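PDB 1M72: caspase-1 subunit p19/18 from Spodoptera frugiperda, which probably acts as a cysteine protease of the caspase cascade that executes apoptosis, cleaving targets such as the baculovirus inhibitor p35 and the immunophilin FKBP46. Local coordinates for residues Y25-K30 and A98-V103; K30-A35 and L263-K268; N125-F130 and F182-S187; M205-E210 and T226-K231. All coordinates share one frame; numbering follows the deposited sequence.

Interaction 1 of 4, residues Y25-K30 and A98-V103; sequences YNMNHK and ADCLLV. With EDO (1,2-ethanediol), chain H.
The His29 imidazole has the carbonyl oxygen Ala98 O over the centre of one face, 3.5 Å above the ring plane, and Asp99 OD1 in plane at its edge, 3.1 Å from His29 CD2. Here the N-terminal loop of the caspase fold crosses the start of strand 98-106, where the chain turns a corner at Asp99. The loop is shaped by an Asx turn: Asn26 OD1 accepts from Asn28 N at 2.6 Å, which fits an asparagine whose short side chain sets its carbonyl oxygen against the N-H two residues on. Asp99 holds the next residue: its OD1 accepts the hydrogen bond of His29 N through its syn lone pair, at 2.7 Å and 158°, while OD2 is bridged by Arg32 and Lys268, so both carboxylate oxygens of this buried acid are satisfied. The His29 ring and Asp99 carboxylate planes are 67° apart, so they do not stack; the two side chains run past each other in opposite directions. A 1,2-ethanediol meets the Tyr25 ring edge through O1. The flexible thioether of Met27, bent at chi2 and chi3, curls under the aspartate, bringing Met27 CE within 3.4 Å of Asp99 CB and 4.2 Å of Cys100 SG.

Interaction 2 of 4, residues K30-A35 and L263-K268; sequences KHRGMA and LVFGKK
The C-terminal tail that follows strand 254-257, the last of this chain's strands in the caspase sheet, is pinned to the root of strand 31-39, with Arg32 as the clasp. CG of Arg32 lies anti to N (chi1 177°), and bends at chi2 and chi3 carry the guanidinium to the tail, where Arg32 NH2 donates to a lone pair of Phe265 O at 2.5 Å. The bond, though short, is bent (140°), with the oxygen 24° out of the guanidinium plane. Both faces of the group are clad: Phe265 CD1 lies 3.6 Å above its plane, and Lys268 CD on the opposite side. An aliphatic lysine stem suits that second face, while its ammonium reaches His29 O. Although Arg32 NH2 and Lys268 NZ are like charges 4.4 Å apart, both bridge to Asp99, probably offsetting their repulsion. The positive phi of Gly266, easy for glycine, lets the tail turn back so that Lys268 covers Arg32. Phe70 of strand 70-76 touches Arg32, and Leu144 of strand 143-148 packs on Phe265.

Interaction 3 of 4, residues N125-F130 and F182-S187; sequences NLWYYF and FLIAFS
The short, weakly bonded helix 125-128 packs across strand 182-186 through one layer of large side chains, with the CA atoms of Trp127 and Phe182 8.3 Å apart, and a backbone hydrogen bond from Phe130 N to Trp127 O follows in the turn. Trp127 points its CB toward the strand, and its chi1 of 52° puts CG in the crowded position between the backbone N and the carbonyl carbon, which lays the indole broadside over Ile184. The delta methyl Ile184 CD1 makes a CH-pi contact, 3.4 Å from the centroid of the Trp127 six-membered ring and only 14° off its normal. Ile184 CG2 comes within 3.6 Å of Trp127 CZ3, so a beta-branched residue, with an ethyl arm and a methyl, spreads over the indole face. This is the helix-on-sheet layering of the caspase fold: Phe182, Ile184 and Phe186 serve this side of the central sheet, whereas Leu183 packs against helix 221-235 on the other. Phe186 meets the indole edge to edge, Phe186 CE1 lying 4.1 Å from Trp127 CH2, and its side chain is about 8 Å from that of Cys150, the probable catalytic cysteine. Phe182 lies against the turn with a flat ring: Phe182 CE1 touches Trp127 CB at 3.7 Å, and Phe182 CZ approaches Phe130 O to 3.3 Å obliquely. Phe130 CB rests against the same ring, while its phenyl leads away to helix 80-92.

Interaction 4 of 4, residues M205-E210 and T226-K231; sequences MQALCE and TFVCQK
Val228 and Lys231 reach across to Ala207, Leu208 and Glu210, joining two successive helices, 203-215 and 221-235, that line one face of the caspase sheet. The segments run roughly antiparallel, at 137°, with axes 8.8 Å apart at closest approach. Closeness is affordable because Ala207, with a single methyl, lies where the chains are nearest: the CA atoms of Ala207 and Val228 are 5.5 Å apart. Both methyls of Val228 rest on the backbone at Leu208, Val228 CG1 lying 3.8 Å from Leu208 N. Leu208, its CB pointing away from the partner helix, crosses Val228 obliquely and returns one methyl, Leu208 CD1, to within 4.1 Å of Val228 CG2. Lys231 leaves with CG anti to its backbone N and runs alongside the alanine, Lys231 CG lying 3.8 Å from Ala207 CB. It bends at chi2, chi3 and chi4, which curls the ammonium to Glu210 OE1, with Ala207 O 3.7 Å from Lys231 NZ. The extended Glu210 chain meets this lysine at about a right angle, and Glu211 is a second carboxylate partner. The Glu210 bond is a weak one within a salt bridge, with Glu210 OE1 3.2 Å from Lys231 NZ.

Interactions 1 and 2 form one cluster, with centres about 5 Å apart; their segments alternate along the chain, share Lys30 and meet where Lys268 bridges to Asp99, on neighbouring strands 31-39 and 98-106. Interaction 3 reaches the same sheet at strand 182-186, its centre about 16 Å from that of interaction 1, with Leu101 touching Phe130. Interaction 4, wholly helical, lies 19 to 22 Å from the others, centre to centre, and touches none of them. In sequence, interaction 2 spans interactions 3 and 4. If the propeptide is removed at the predicted 157-167, interactions 2 and 3 would hold the large and small subunits together across the cut.

Interaction 1 of 4, residues Y25-K30 and A98-V103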
loop_
_atom_site.group_PDB
_atom_site.type_symbol
_atom_site.label_atom_id
_atom_site.label_comp_id
_atom_site.label_asym_id
_atom_site.label_seq_id
_atom_site.Cartn_x
_atom_site.Cartn_y
_atom_site.Cartn_z
ATOM N N TYR C 25 -17.321 -5.444 2.312
ATOM C CA TYR C 25 -17.499 -5.158 3.745
ATOM C C TYR C 25 -18.963 -4.797 3.897
ATOM O O TYR C 25 -19.581 -4.298 2.948
ATOM C CB TYR C 25 -16.708 -3.935 4.186
ATOM C CG TYR C 25 -15.244 -4.167 4.313
ATOM C CD1 TYR C 25 -14.744 -4.962 5.357
ATOM C CD2 TYR C 25 -14.339 -3.603 3.390
ATOM C CE1 TYR C 25 -13.389 -5.210 5.492
ATOM C CE2 TYR C 25 -12.946 -3.832 3.514
ATOM C CZ TYR C 25 -12.482 -4.641 4.560
ATOM O OH TYR C 25 -11.153 -4.932 4.659
ATOM N N ASN C 26 -19.522 -5.016 5.081
ATOM C CA ASN C 26 -20.919 -4.678 5.330
ATOM C C ASN C 26 -20.972 -3.207 5.683
ATOM O O ASN C 26 -20.602 -2.804 6.773
ATOM C CB ASN C 26 -21.491 -5.543 6.478
ATOM C CG ASN C 26 -22.810 -4.969 7.094
ATOM O OD1 ASN C 26 -23.400 -4.020 6.574
ATOM N ND2 ASN C 26 -23.246 -5.549 8.219
ATOM N N MET C 27 -21.430 -2.401 4.740
ATOM C CA MET C 27 -21.566 -0.977 4.970
ATOM C C MET C 27 -23.039 -0.662 5.160
ATOM O O MET C 27 -23.499 0.390 4.723
ATOM C CB MET C 27 -21.042 -0.184 3.771
ATOM C CG MET C 27 -19.633 -0.508 3.417
ATOM S SD MET C 27 -18.480 -0.207 4.774
ATOM C CE MET C 27 -18.465 1.581 4.676
ATOM N N ASN C 28 -23.785 -1.556 5.804
ATOM C CA ASN C 28 -25.192 -1.302 6.003
ATOM C C ASN C 28 -25.541 -1.230 7.486
ATOM O O ASN C 28 -26.600 -1.699 7.897
ATOM C CB ASN C 28 -26.041 -2.375 5.291
ATOM C CG ASN C 28 -27.548 -2.041 5.296
ATOM O OD1 ASN C 28 -27.944 -0.868 5.157
ATOM N ND2 ASN C 28 -28.392 -3.070 5.442
ATOM N N HIS C 29 -24.627 -0.673 8.287
ATOM C CA HIS C 29 -24.852 -0.501 9.732
ATOM C C HIS C 29 -25.706 0.761 9.904
ATOM O O HIS C 29 -25.926 1.498 8.945
ATOM C CB HIS C 29 -23.529 -0.312 10.502
ATOM C CG HIS C 29 -22.680 -1.540 10.554
ATOM N ND1 HIS C 29 -22.547 -2.305 11.696
ATOM C CD2 HIS C 29 -21.903 -2.132 9.612
ATOM C CE1 HIS C 29 -21.727 -3.316 11.458
ATOM N NE2 HIS C 29 -21.320 -3.235 10.201
ATOM N N LYS C 30 -26.185 0.997 11.118
ATOM C CA LYS C 30 -27.000 2.175 11.384
ATOM C C LYS C 30 -26.223 3.433 10.995
ATOM O O LYS C 30 -26.750 4.324 10.335
ATOM C CB LYS C 30 -27.369 2.210 12.878
ATOM C CG LYS C 30 -28.173 3.422 13.300
ATOM C CD LYS C 30 -28.453 3.479 14.826
ATOM C CE LYS C 30 -29.585 4.487 15.071
ATOM N NZ LYS C 30 -29.820 4.760 16.513
ATOM N N ALA C 98 -21.368 1.310 13.679
ATOM C CA ALA C 98 -20.714 2.047 12.586
ATOM C C ALA C 98 -20.132 1.089 11.510
ATOM O O ALA C 98 -19.690 -0.009 11.817
ATOM C CB ALA C 98 -19.590 2.933 13.144
ATOM N N ASP C 99 -20.166 1.506 10.252
ATOM C CA ASP C 99 -19.601 0.693 9.178
ATOM C C ASP C 99 -18.062 0.697 9.228
ATOM O O ASP C 99 -17.417 -0.304 8.871
ATOM C CB ASP C 99 -19.938 1.255 7.771
ATOM C CG ASP C 99 -21.434 1.286 7.448
ATOM O OD1 ASP C 99 -22.178 0.345 7.831
ATOM O OD2 ASP C 99 -21.843 2.264 6.773
ATOM N N CYS C 100 -17.487 1.824 9.672
ATOM C CA CYS C 100 -16.038 2.023 9.601
ATOM C C CYS C 100 -15.535 3.243 10.409
ATOM O O CYS C 100 -16.289 3.888 11.155
ATOM C CB CYS C 100 -15.671 2.256 8.114
ATOM S SG CYS C 100 -16.343 3.855 7.429
ATOM N N LEU C 101 -14.246 3.527 10.259
ATOM C CA LEU C 101 -13.615 4.684 10.910
ATOM C C LEU C 101 -12.675 5.294 9.881
ATOM O O LEU C 101 -12.028 4.575 9.113
ATOM C CB LEU C 101 -12.797 4.290 12.135
ATOM C CG LEU C 101 -11.895 5.387 12.735
ATOM C CD1 LEU C 101 -12.741 6.318 13.563
ATOM C CD2 LEU C 101 -10.750 4.761 13.585
ATOM N N LEU C 102 -12.658 6.613 9.846
ATOM C CA LEU C 102 -11.809 7.362 8.958
ATOM C C LEU C 102 -11.071 8.396 9.796
ATOM O O LEU C 102 -11.693 9.150 10.553
ATOM C CB LEU C 102 -12.650 8.091 7.909
ATOM C CG LEU C 102 -11.812 8.757 6.796
ATOM C CD1 LEU C 102 -12.665 8.884 5.506
ATOM C CD2 LEU C 102 -11.254 10.161 7.260
ATOM N N VAL C 103 -9.746 8.418 9.683
ATOM C CA VAL C 103 -8.948 9.427 10.374
ATOM C C VAL C 103 -8.148 10.163 9.250
ATOM O O VAL C 103 -7.605 9.511 8.350
ATOM C CB VAL C 103 -7.943 8.772 11.367
ATOM C CG1 VAL C 103 -7.077 9.826 12.007
ATOM C CG2 VAL C 103 -8.658 7.957 12.409
HETATM C C1 EDO H . -18.188 -5.072 7.844
HETATM O O1 EDO H . -17.244 -5.982 7.319
HETATM C C2 EDO H . -17.917 -3.688 7.326
HETATM O O2 EDO H . -18.393 -2.773 8.290
#

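Interaction 2 of 4, residues K30-A35 and L263-K268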
loop_
_atom_site.group_PDB
_atom_site.type_symbol
_atom_site.label_atom_id
_atom_site.label_comp_id
_atom_site.label_asym_id
_atom_site.label_seq_id
_atom_site.Cartn_x
_atom_site.Cartn_y
_atom_site.Cartn_z
ATOM N N LYS C 30 -26.185 0.997 11.118
ATOM C CA LYS C 30 -27.000 2.175 11.384
ATOM C C LYS C 30 -26.223 3.433 10.995
ATOM O O LYS C 30 -26.750 4.324 10.335
ATOM C CB LYS C 30 -27.369 2.210 12.878
ATOM C CG LYS C 30 -28.173 3.422 13.300
ATOM C CD LYS C 30 -28.453 3.479 14.826
ATOM C CE LYS C 30 -29.585 4.487 15.071
ATOM N NZ LYS C 30 -29.820 4.760 16.513
ATOM N N HIS C 31 -24.967 3.533 11.411
ATOM C CA HIS C 31 -24.166 4.726 11.036
ATOM C C HIS C 31 -22.990 4.394 10.166
ATOM O O HIS C 31 -22.444 3.284 10.235
ATOM C CB HIS C 31 -23.612 5.426 12.277
ATOM C CG HIS C 31 -24.654 5.707 13.313
ATOM N ND1 HIS C 31 -25.630 6.667 13.145
ATOM C CD2 HIS C 31 -24.897 5.124 14.511
ATOM C CE1 HIS C 31 -26.425 6.667 14.197
ATOM N NE2 HIS C 31 -26.005 5.740 15.039
ATOM N N ARG C 32 -22.588 5.365 9.353
ATOM C CA ARG C 32 -21.380 5.223 8.511
ATOM C C ARG C 32 -20.179 5.104 9.479
ATOM O O ARG C 32 -19.332 4.211 9.371
ATOM C CB ARG C 32 -21.170 6.479 7.685
ATOM C CG ARG C 32 -19.925 6.450 6.851
ATOM C CD ARG C 32 -20.253 6.171 5.389
ATOM N NE ARG C 32 -20.586 4.782 5.118
ATOM C CZ ARG C 32 -21.315 4.376 4.071
ATOM N NH1 ARG C 32 -21.814 5.250 3.178
ATOM N NH2 ARG C 32 -21.522 3.078 3.911
ATOM N N GLY C 33 -20.126 6.008 10.443
ATOM C CA GLY C 33 -19.023 5.982 11.379
ATOM C C GLY C 33 -18.409 7.370 11.530
ATOM O O GLY C 33 -18.809 8.350 10.892
ATOM N N MET C 34 -17.437 7.451 12.420
ATOM C CA MET C 34 -16.718 8.687 12.697
ATOM C C MET C 34 -15.613 8.960 11.670
ATOM O O MET C 34 -14.940 8.035 11.184
ATOM C CB MET C 34 -16.066 8.585 14.072
ATOM C CG MET C 34 -17.072 8.503 15.209
ATOM S SD MET C 34 -16.317 8.288 16.825
ATOM C CE MET C 34 -15.198 9.772 16.914
ATOM N N ALA C 35 -15.452 10.244 11.354
ATOM C CA ALA C 35 -14.403 10.744 10.467
ATOM C C ALA C 35 -13.710 11.856 11.285
ATOM O O ALA C 35 -14.292 12.914 11.550
ATOM C CB ALA C 35 -14.999 11.322 9.190
ATOM N N LEU C 263 -14.333 -2.386 -0.593
ATOM C CA LEU C 263 -15.080 -1.354 0.109
ATOM C C LEU C 263 -15.846 -0.402 -0.828
ATOM O O LEU C 263 -15.262 0.404 -1.554
ATOM C CB LEU C 263 -14.141 -0.551 1.044
ATOM C CG LEU C 263 -14.722 0.726 1.683
ATOM C CD1 LEU C 263 -16.108 0.494 2.267
ATOM C CD2 LEU C 263 -13.781 1.202 2.729
ATOM N N VAL C 264 -17.162 -0.536 -0.835
ATOM C CA VAL C 264 -18.043 0.329 -1.610
ATOM C C VAL C 264 -18.966 0.965 -0.576
ATOM O O VAL C 264 -19.669 0.266 0.152
ATOM C CB VAL C 264 -18.830 -0.486 -2.623
ATOM C CG1 VAL C 264 -20.058 0.292 -3.079
ATOM C CG2 VAL C 264 -17.919 -0.819 -3.812
ATOM N N PHE C 265 -18.936 2.286 -0.461
ATOM C CA PHE C 265 -19.756 2.956 0.543
ATOM C C PHE C 265 -21.280 2.767 0.455
ATOM O O PHE C 265 -21.936 2.537 1.487
ATOM C CB PHE C 265 -19.419 4.458 0.607
ATOM C CG PHE C 265 -18.129 4.751 1.347
ATOM C CD1 PHE C 265 -17.965 4.341 2.676
ATOM C CD2 PHE C 265 -17.071 5.416 0.711
ATOM C CE1 PHE C 265 -16.760 4.591 3.362
ATOM C CE2 PHE C 265 -15.861 5.674 1.377
ATOM C CZ PHE C 265 -15.696 5.264 2.704
ATOM N N GLY C 266 -21.821 2.850 -0.766
ATOM C CA GLY C 266 -23.248 2.708 -0.953
ATOM C C GLY C 266 -23.871 3.986 -0.463
ATOM O O GLY C 266 -23.167 4.964 -0.320
ATOM N N LYS C 267 -25.177 3.997 -0.238
ATOM C CA LYS C 267 -25.822 5.189 0.289
ATOM C C LYS C 267 -26.526 4.700 1.533
ATOM O O LYS C 267 -27.132 3.630 1.527
ATOM C CB LYS C 267 -26.870 5.753 -0.666
ATOM C CG LYS C 267 -26.499 5.720 -2.121
ATOM C CD LYS C 267 -27.498 6.519 -2.970
ATOM C CE LYS C 267 -26.946 7.897 -3.343
ATOM N NZ LYS C 267 -25.723 7.818 -4.220
ATOM N N LYS C 268 -26.417 5.459 2.605
ATOM C CA LYS C 268 -27.090 5.097 3.831
ATOM C C LYS C 268 -28.614 5.231 3.550
ATOM O O LYS C 268 -29.359 4.225 3.760
ATOM C CB LYS C 268 -26.641 6.050 4.952
ATOM C CG LYS C 268 -25.119 6.060 5.212
ATOM C CD LYS C 268 -24.700 5.118 6.370
ATOM C CE LYS C 268 -24.995 3.669 6.075
ATOM N NZ LYS C 268 -24.540 2.728 7.125
#

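Interaction 3 of 4, residues N125-F130 and F182-S187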
loop_
_atom_site.group_PDB
_atom_site.type_symbol
_atom_site.label_atom_id
_atom_site.label_comp_id
_atom_site.label_asym_id
_atom_site.label_seq_id
_atom_site.Cartn_x
_atom_site.Cartn_y
_atom_site.Cartn_z
ATOM N N ASN C 125 1.276 5.963 15.272
ATOM C CA ASN C 125 0.450 6.263 16.403
ATOM C C ASN C 125 -1.007 6.423 16.026
ATOM O O ASN C 125 -1.854 6.156 16.858
ATOM C CB ASN C 125 0.874 7.556 17.064
ATOM C CG ASN C 125 2.180 7.439 17.821
ATOM O OD1 ASN C 125 2.444 8.278 18.663
ATOM N ND2 ASN C 125 3.010 6.445 17.501
ATOM N N LEU C 126 -1.305 6.866 14.797
ATOM C CA LEU C 126 -2.697 7.090 14.390
ATOM C C LEU C 126 -3.578 5.814 14.327
ATOM O O LEU C 126 -4.740 5.845 14.717
ATOM C CB LEU C 126 -2.738 7.845 13.035
ATOM C CG LEU C 126 -2.072 9.213 13.129
ATOM C CD1 LEU C 126 -1.629 9.633 11.737
ATOM C CD2 LEU C 126 -3.023 10.271 13.872
ATOM N N TRP C 127 -2.999 4.712 13.865
ATOM C CA TRP C 127 -3.707 3.459 13.727
ATOM C C TRP C 127 -3.390 2.383 14.794
ATOM O O TRP C 127 -4.123 1.376 14.911
ATOM C CB TRP C 127 -3.466 2.916 12.308
ATOM C CG TRP C 127 -2.025 2.824 11.856
ATOM C CD1 TRP C 127 -1.137 1.800 12.110
ATOM C CD2 TRP C 127 -1.323 3.753 10.994
ATOM N NE1 TRP C 127 0.053 2.039 11.453
ATOM C CE2 TRP C 127 -0.036 3.228 10.771
ATOM C CE3 TRP C 127 -1.671 4.977 10.388
ATOM C CZ2 TRP C 127 0.922 3.886 9.967
ATOM C CZ3 TRP C 127 -0.722 5.629 9.590
ATOM C CH2 TRP C 127 0.565 5.078 9.389
ATOM N N TYR C 128 -2.350 2.627 15.600
ATOM C CA TYR C 128 -1.937 1.693 16.632
ATOM C C TYR C 128 -3.086 1.196 17.520
ATOM O O TYR C 128 -3.225 -0.023 17.738
ATOM C CB TYR C 128 -0.862 2.341 17.523
ATOM C CG TYR C 128 -0.497 1.539 18.756
ATOM C CD1 TYR C 128 0.324 0.389 18.665
ATOM C CD2 TYR C 128 -0.989 1.911 20.018
ATOM C CE1 TYR C 128 0.640 -0.373 19.829
ATOM C CE2 TYR C 128 -0.681 1.173 21.165
ATOM C CZ TYR C 128 0.122 0.045 21.064
ATOM O OH TYR C 128 0.401 -0.652 22.199
ATOM N N TYR C 129 -3.884 2.125 18.044
ATOM C CA TYR C 129 -5.015 1.796 18.925
ATOM C C TYR C 129 -6.257 1.194 18.266
ATOM O O TYR C 129 -7.255 0.919 18.949
ATOM C CB TYR C 129 -5.481 3.044 19.697
ATOM C CG TYR C 129 -4.396 3.725 20.501
ATOM C CD1 TYR C 129 -3.665 4.786 19.956
ATOM C CD2 TYR C 129 -4.084 3.299 21.804
ATOM C CE1 TYR C 129 -2.659 5.411 20.677
ATOM C CE2 TYR C 129 -3.068 3.916 22.535
ATOM C CZ TYR C 129 -2.363 4.970 21.960
ATOM O OH TYR C 129 -1.346 5.585 22.635
ATOM N N PHE C 130 -6.230 1.000 16.953
ATOM C CA PHE C 130 -7.403 0.461 16.318
ATOM C C PHE C 130 -7.269 -0.968 15.833
ATOM O O PHE C 130 -8.122 -1.454 15.100
ATOM C CB PHE C 130 -7.837 1.395 15.206
ATOM C CG PHE C 130 -8.194 2.766 15.693
ATOM C CD1 PHE C 130 -9.409 2.990 16.361
ATOM C CD2 PHE C 130 -7.300 3.839 15.524
ATOM C CE1 PHE C 130 -9.728 4.281 16.855
ATOM C CE2 PHE C 130 -7.599 5.141 16.011
ATOM C CZ PHE C 130 -8.805 5.370 16.675
ATOM N N PHE C 182 -6.994 -2.442 7.343
ATOM C CA PHE C 182 -6.526 -1.073 7.427
ATOM C C PHE C 182 -6.210 -0.639 5.997
ATOM O O PHE C 182 -5.729 -1.444 5.167
ATOM C CB PHE C 182 -5.233 -0.959 8.281
ATOM C CG PHE C 182 -5.471 -1.036 9.770
ATOM C CD1 PHE C 182 -5.494 0.138 10.556
ATOM C CD2 PHE C 182 -5.697 -2.275 10.392
ATOM C CE1 PHE C 182 -5.748 0.085 11.952
ATOM C CE2 PHE C 182 -5.944 -2.348 11.777
ATOM C CZ PHE C 182 -5.975 -1.155 12.572
ATOM N N LEU C 183 -6.506 0.625 5.729
ATOM C CA LEU C 183 -6.188 1.247 4.475
ATOM C C LEU C 183 -5.468 2.519 4.904
ATOM O O LEU C 183 -6.028 3.349 5.630
ATOM C CB LEU C 183 -7.430 1.618 3.700
ATOM C CG LEU C 183 -7.151 2.384 2.388
ATOM C CD1 LEU C 183 -6.307 1.536 1.497
ATOM C CD2 LEU C 183 -8.483 2.744 1.717
ATOM N N ILE C 184 -4.234 2.678 4.449
ATOM C CA ILE C 184 -3.461 3.833 4.840
ATOM C C ILE C 184 -2.931 4.511 3.603
ATOM O O ILE C 184 -1.986 4.009 2.919
ATOM C CB ILE C 184 -2.261 3.433 5.796
ATOM C CG1 ILE C 184 -2.797 2.767 7.063
ATOM C CG2 ILE C 184 -1.433 4.704 6.172
ATOM C CD1 ILE C 184 -1.700 2.196 7.999
ATOM N N ALA C 185 -3.538 5.671 3.348
ATOM C CA ALA C 185 -3.208 6.487 2.197
ATOM C C ALA C 185 -2.385 7.744 2.484
ATOM O O ALA C 185 -2.859 8.691 3.126
ATOM C CB ALA C 185 -4.448 6.871 1.470
ATOM N N PHE C 186 -1.153 7.727 1.977
ATOM C CA PHE C 186 -0.248 8.870 2.090
ATOM C C PHE C 186 -0.269 9.636 0.757
ATOM O O PHE C 186 -0.307 9.045 -0.334
ATOM C CB PHE C 186 1.194 8.425 2.411
ATOM C CG PHE C 186 1.521 8.377 3.909
ATOM C CD1 PHE C 186 1.296 7.217 4.658
ATOM C CD2 PHE C 186 2.125 9.471 4.543
ATOM C CE1 PHE C 186 1.680 7.137 6.012
ATOM C CE2 PHE C 186 2.515 9.407 5.902
ATOM C CZ PHE C 186 2.296 8.247 6.631
ATOM N N SER C 187 -0.286 10.952 0.873
ATOM C CA SER C 187 -0.276 11.867 -0.260
ATOM C C SER C 187 0.942 11.649 -1.136
ATOM O O SER C 187 0.944 11.984 -2.309
ATOM C CB SER C 187 -0.229 13.320 0.244
ATOM O OG SER C 187 0.938 13.579 1.042
#

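Interaction 4 of 4, residues M205-E210 and T226-K231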
loop_
_atom_site.group_PDB
_atom_site.type_symbol
_atom_site.label_atom_id
_atom_site.label_comp_id
_atom_site.label_asym_id
_atom_site.label_seq_id
_atom_site.Cartn_x
_atom_site.Cartn_y
_atom_site.Cartn_z
ATOM N N MET C 205 -5.508 16.083 -1.443
ATOM C CA MET C 205 -6.855 16.371 -0.989
ATOM C C MET C 205 -7.762 16.934 -2.110
ATOM O O MET C 205 -8.956 16.651 -2.127
ATOM C CB MET C 205 -6.817 17.303 0.214
ATOM C CG MET C 205 -6.353 16.623 1.463
ATOM S SD MET C 205 -7.536 15.335 2.078
ATOM C CE MET C 205 -6.472 14.297 2.943
ATOM N N GLN C 206 -7.214 17.701 -3.050
ATOM C CA GLN C 206 -8.050 18.194 -4.153
ATOM C C GLN C 206 -8.538 16.996 -4.971
ATOM O O GLN C 206 -9.722 16.896 -5.351
ATOM C CB GLN C 206 -7.269 19.100 -5.115
ATOM C CG GLN C 206 -6.930 20.472 -4.608
ATOM C CD GLN C 206 -6.111 21.244 -5.637
ATOM O OE1 GLN C 206 -6.576 21.482 -6.748
ATOM N NE2 GLN C 206 -4.882 21.629 -5.268
ATOM N N ALA C 207 -7.609 16.100 -5.272
ATOM C CA ALA C 207 -7.959 14.942 -6.067
ATOM C C ALA C 207 -8.837 13.965 -5.270
ATOM O O ALA C 207 -9.787 13.410 -5.800
ATOM C CB ALA C 207 -6.663 14.242 -6.587
ATOM N N LEU C 208 -8.532 13.756 -4.000
ATOM C CA LEU C 208 -9.323 12.837 -3.194
ATOM C C LEU C 208 -10.806 13.296 -3.107
ATOM O O LEU C 208 -11.710 12.516 -3.358
ATOM C CB LEU C 208 -8.719 12.738 -1.788
ATOM C CG LEU C 208 -9.507 11.860 -0.793
ATOM C CD1 LEU C 208 -9.570 10.405 -1.322
ATOM C CD2 LEU C 208 -8.883 11.924 0.626
ATOM N N CYS C 209 -11.026 14.572 -2.772
ATOM C CA CYS C 209 -12.356 15.140 -2.640
ATOM C C CYS C 209 -13.136 15.119 -3.954
ATOM O O CYS C 209 -14.353 14.811 -3.961
ATOM C CB CYS C 209 -12.265 16.556 -2.066
ATOM S SG CYS C 209 -11.763 16.523 -0.316
ATOM N N GLU C 210 -12.449 15.412 -5.055
ATOM C CA GLU C 210 -13.089 15.374 -6.367
ATOM C C GLU C 210 -13.538 13.948 -6.737
ATOM O O GLU C 210 -14.652 13.750 -7.218
ATOM C CB GLU C 210 -12.154 15.926 -7.465
ATOM C CG GLU C 210 -12.780 15.928 -8.868
ATOM C CD GLU C 210 -11.969 16.735 -9.917
ATOM O OE1 GLU C 210 -10.787 16.400 -10.182
ATOM O OE2 GLU C 210 -12.518 17.710 -10.494
ATOM N N THR C 226 -7.030 4.568 -6.952
ATOM C CA THR C 226 -6.193 4.413 -8.134
ATOM C C THR C 226 -6.410 5.671 -9.006
ATOM O O THR C 226 -5.454 6.280 -9.484
ATOM C CB THR C 226 -6.568 3.203 -8.940
ATOM O OG1 THR C 226 -6.136 2.029 -8.251
ATOM C CG2 THR C 226 -5.901 3.241 -10.299
ATOM N N PHE C 227 -7.663 6.091 -9.181
ATOM C CA PHE C 227 -7.900 7.273 -9.968
ATOM C C PHE C 227 -7.491 8.550 -9.232
ATOM O O PHE C 227 -7.186 9.569 -9.856
ATOM C CB PHE C 227 -9.360 7.295 -10.454
ATOM C CG PHE C 227 -9.683 6.157 -11.420
ATOM C CD1 PHE C 227 -10.840 5.384 -11.255
ATOM C CD2 PHE C 227 -8.743 5.783 -12.404
ATOM C CE1 PHE C 227 -11.037 4.259 -12.031
ATOM C CE2 PHE C 227 -8.926 4.637 -13.205
ATOM C CZ PHE C 227 -10.076 3.869 -13.012
ATOM N N VAL C 228 -7.477 8.514 -7.907
ATOM C CA VAL C 228 -7.014 9.672 -7.179
ATOM C C VAL C 228 -5.487 9.809 -7.539
ATOM O O VAL C 228 -4.994 10.930 -7.743
ATOM C CB VAL C 228 -7.204 9.503 -5.632
ATOM C CG1 VAL C 228 -6.472 10.638 -4.883
ATOM C CG2 VAL C 228 -8.693 9.563 -5.245
ATOM N N CYS C 229 -4.769 8.683 -7.640
ATOM C CA CYS C 229 -3.330 8.685 -7.957
ATOM C C CYS C 229 -3.064 9.210 -9.369
ATOM O O CYS C 229 -2.094 9.943 -9.639
ATOM C CB CYS C 229 -2.729 7.270 -7.815
ATOM S SG CYS C 229 -2.559 6.704 -6.086
ATOM N N GLN C 230 -3.957 8.838 -10.271
ATOM C CA GLN C 230 -3.869 9.273 -11.647
ATOM C C GLN C 230 -4.033 10.775 -11.718
ATOM O O GLN C 230 -3.256 11.487 -12.350
ATOM C CB GLN C 230 -4.944 8.573 -12.488
ATOM C CG GLN C 230 -4.757 8.824 -13.951
ATOM C CD GLN C 230 -5.791 8.147 -14.832
ATOM O OE1 GLN C 230 -5.901 6.887 -14.892
ATOM N NE2 GLN C 230 -6.559 8.979 -15.549
ATOM N N LYS C 231 -5.043 11.269 -11.045
ATOM C CA LYS C 231 -5.281 12.685 -11.054
ATOM C C LYS C 231 -4.034 13.423 -10.517
ATOM O O LYS C 231 -3.504 14.339 -11.190
ATOM C CB LYS C 231 -6.523 12.968 -10.215
ATOM C CG LYS C 231 -7.099 14.341 -10.355
ATOM C CD LYS C 231 -8.283 14.364 -11.340
ATOM C CE LYS C 231 -9.383 13.353 -10.933
ATOM N NZ LYS C 231 -9.701 13.467 -9.486
#